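Local coordinates for N-acetylglucosaminidase (Paenibacillus barengoltzii, PDB 6INX) that acts as a family 18 glycoside hydrolase with N-acetylglucosaminidase activity, cleaving glycosidic bonds of N-acetylglucosamine residues, at the interface of chains A and B. Sequence-based numbering; all coordinates share one arbitrary frame. Chains: chain A/B, N-acetylglucosaminidase.

The interface of chains A and B. Residues chain A 191-192, 209; chain B 191-192, 209.
Around A:Gln192 and B:Gln192 the two backbones run antiparallel and meet as a beta bridge, with the carbonyl O of A:Phe191 3.2 Å from CA of B:Gln192 and its twin on the other side of the two-fold axis. This small patch illustrates how a symmetric interface builds from one short motif used twice: each carbonyl O of A:Phe191 or B:Phe191 packs against CA of the facing glutamine, as fits two strands paired at this residue, and among these three residues of each chain the contact is through van der Waals approach. The same oxygen of A:Phe191 also lies 3.4 Å from CB of B:Gln192, so backbone and side-chain root share one contact. Both glutamines place CG between their own backbone N and carbonyl carbon (chi1 67°) and then run extended, which carries the amide of A:Gln192 to the ring of A:Phe209 and that of B:Gln192 to B:Phe209. There OE1 of A:Gln192 sits over the centre of the A:Phe209 ring, 3.5 Å above its plane, and OE1 of B:Gln192 lies likewise over B:Phe209. With the carbonyl oxygen OE1 over one face, each ring offers its edge to the partner: CE1 of A:Phe209 meets CE1 of B:Phe209 at 3.8 Å, edge to edge and obliquely crossed, without stacking. The carbonyl O of A:Phe191 also comes to 4.2 Å from CZ of B:Phe209. Altogether the patch hides 145 Å² of protein surface, of which A:Phe209 and B:Phe209 supply 91 Å². It forms part of a two-fold contact between loops of the two copies in the deposited assembly; whether this pairing serves the enzyme in solution the structure alone does not show, but it would help hold such a dimer in register.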
loop_
_atom_site.group_PDB
_atom_site.type_symbol
_atom_site.label_atom_id
_atom_site.label_comp_id
_atom_site.label_asym_id
_atom_site.label_seq_id
_atom_site.Cartn_x
_atom_site.Cartn_y
_atom_site.Cartn_z
ATOM N N PHE A 191 1.189 -1.399 10.012
ATOM C CA PHE A 191 0.845 -0.123 9.392
ATOM C C PHE A 191 -0.536 -0.102 8.749
ATOM O O PHE A 191 -0.935 0.939 8.216
ATOM C CB PHE A 191 1.900 0.274 8.354
ATOM C CG PHE A 191 3.260 0.513 8.946
ATOM C CD1 PHE A 191 3.473 1.590 9.780
ATOM C CD2 PHE A 191 4.309 -0.359 8.698
ATOM C CE1 PHE A 191 4.724 1.819 10.345
ATOM C CE2 PHE A 191 5.558 -0.133 9.264
ATOM C CZ PHE A 191 5.757 0.957 10.085
ATOM N N GLN A 192 -1.292 -1.199 8.795
ATOM C CA GLN A 192 -2.604 -1.206 8.163
ATOM C C GLN A 192 -3.661 -1.793 9.088
ATOM O O GLN A 192 -3.404 -2.734 9.844
ATOM C CB GLN A 192 -2.585 -1.920 6.791
ATOM C CG GLN A 192 -2.310 -3.407 6.860
ATOM C CD GLN A 192 -2.259 -4.021 5.479
ATOM O OE1 GLN A 192 -1.304 -3.803 4.727
ATOM N NE2 GLN A 192 -3.311 -4.771 5.122
ATOM N N PHE A 209 -4.561 -4.040 -0.874
ATOM C CA PHE A 209 -3.109 -4.125 -0.872
ATOM C C PHE A 209 -2.714 -5.271 -1.793
ATOM O O PHE A 209 -3.327 -6.341 -1.745
ATOM C CB PHE A 209 -2.621 -4.353 0.558
ATOM C CG PHE A 209 -2.938 -3.205 1.476
ATOM C CD1 PHE A 209 -2.027 -2.170 1.640
ATOM C CD2 PHE A 209 -4.139 -3.142 2.147
ATOM C CE1 PHE A 209 -2.322 -1.095 2.467
ATOM C CE2 PHE A 209 -4.442 -2.063 2.979
ATOM C CZ PHE A 209 -3.521 -1.049 3.139
ATOM N N PHE B 191 -7.438 3.057 6.239
ATOM C CA PHE B 191 -6.858 1.719 6.242
ATOM C C PHE B 191 -5.404 1.678 6.696
ATOM O O PHE B 191 -4.823 0.589 6.756
ATOM C CB PHE B 191 -6.980 1.074 4.857
ATOM C CG PHE B 191 -8.403 0.852 4.426
ATOM C CD1 PHE B 191 -9.188 -0.073 5.081
ATOM C CD2 PHE B 191 -8.960 1.594 3.396
ATOM C CE1 PHE B 191 -10.510 -0.283 4.701
ATOM C CE2 PHE B 191 -10.281 1.387 3.018
ATOM C CZ PHE B 191 -11.048 0.448 3.674
ATOM N N GLN B 192 -4.797 2.815 7.037
ATOM C CA GLN B 192 -3.399 2.800 7.448
ATOM C C GLN B 192 -3.187 3.611 8.719
ATOM O O GLN B 192 -3.816 4.651 8.932
ATOM C CB GLN B 192 -2.455 3.258 6.312
ATOM C CG GLN B 192 -2.604 4.712 5.918
ATOM C CD GLN B 192 -1.683 5.068 4.773
ATOM O OE1 GLN B 192 -1.909 4.656 3.631
ATOM N NE2 GLN B 192 -0.612 5.812 5.080
ATOM N N PHE B 209 4.250 4.122 1.681
ATOM C CA PHE B 209 3.173 4.108 0.703
ATOM C C PHE B 209 3.568 5.044 -0.430
ATOM O O PHE B 209 4.066 6.145 -0.176
ATOM C CB PHE B 209 1.877 4.551 1.379
ATOM C CG PHE B 209 1.425 3.606 2.459
ATOM C CD1 PHE B 209 0.568 2.557 2.155
ATOM C CD2 PHE B 209 1.869 3.745 3.755
ATOM C CE1 PHE B 209 0.165 1.668 3.142
ATOM C CE2 PHE B 209 1.470 2.852 4.750
ATOM C CZ PHE B 209 0.609 1.822 4.434
#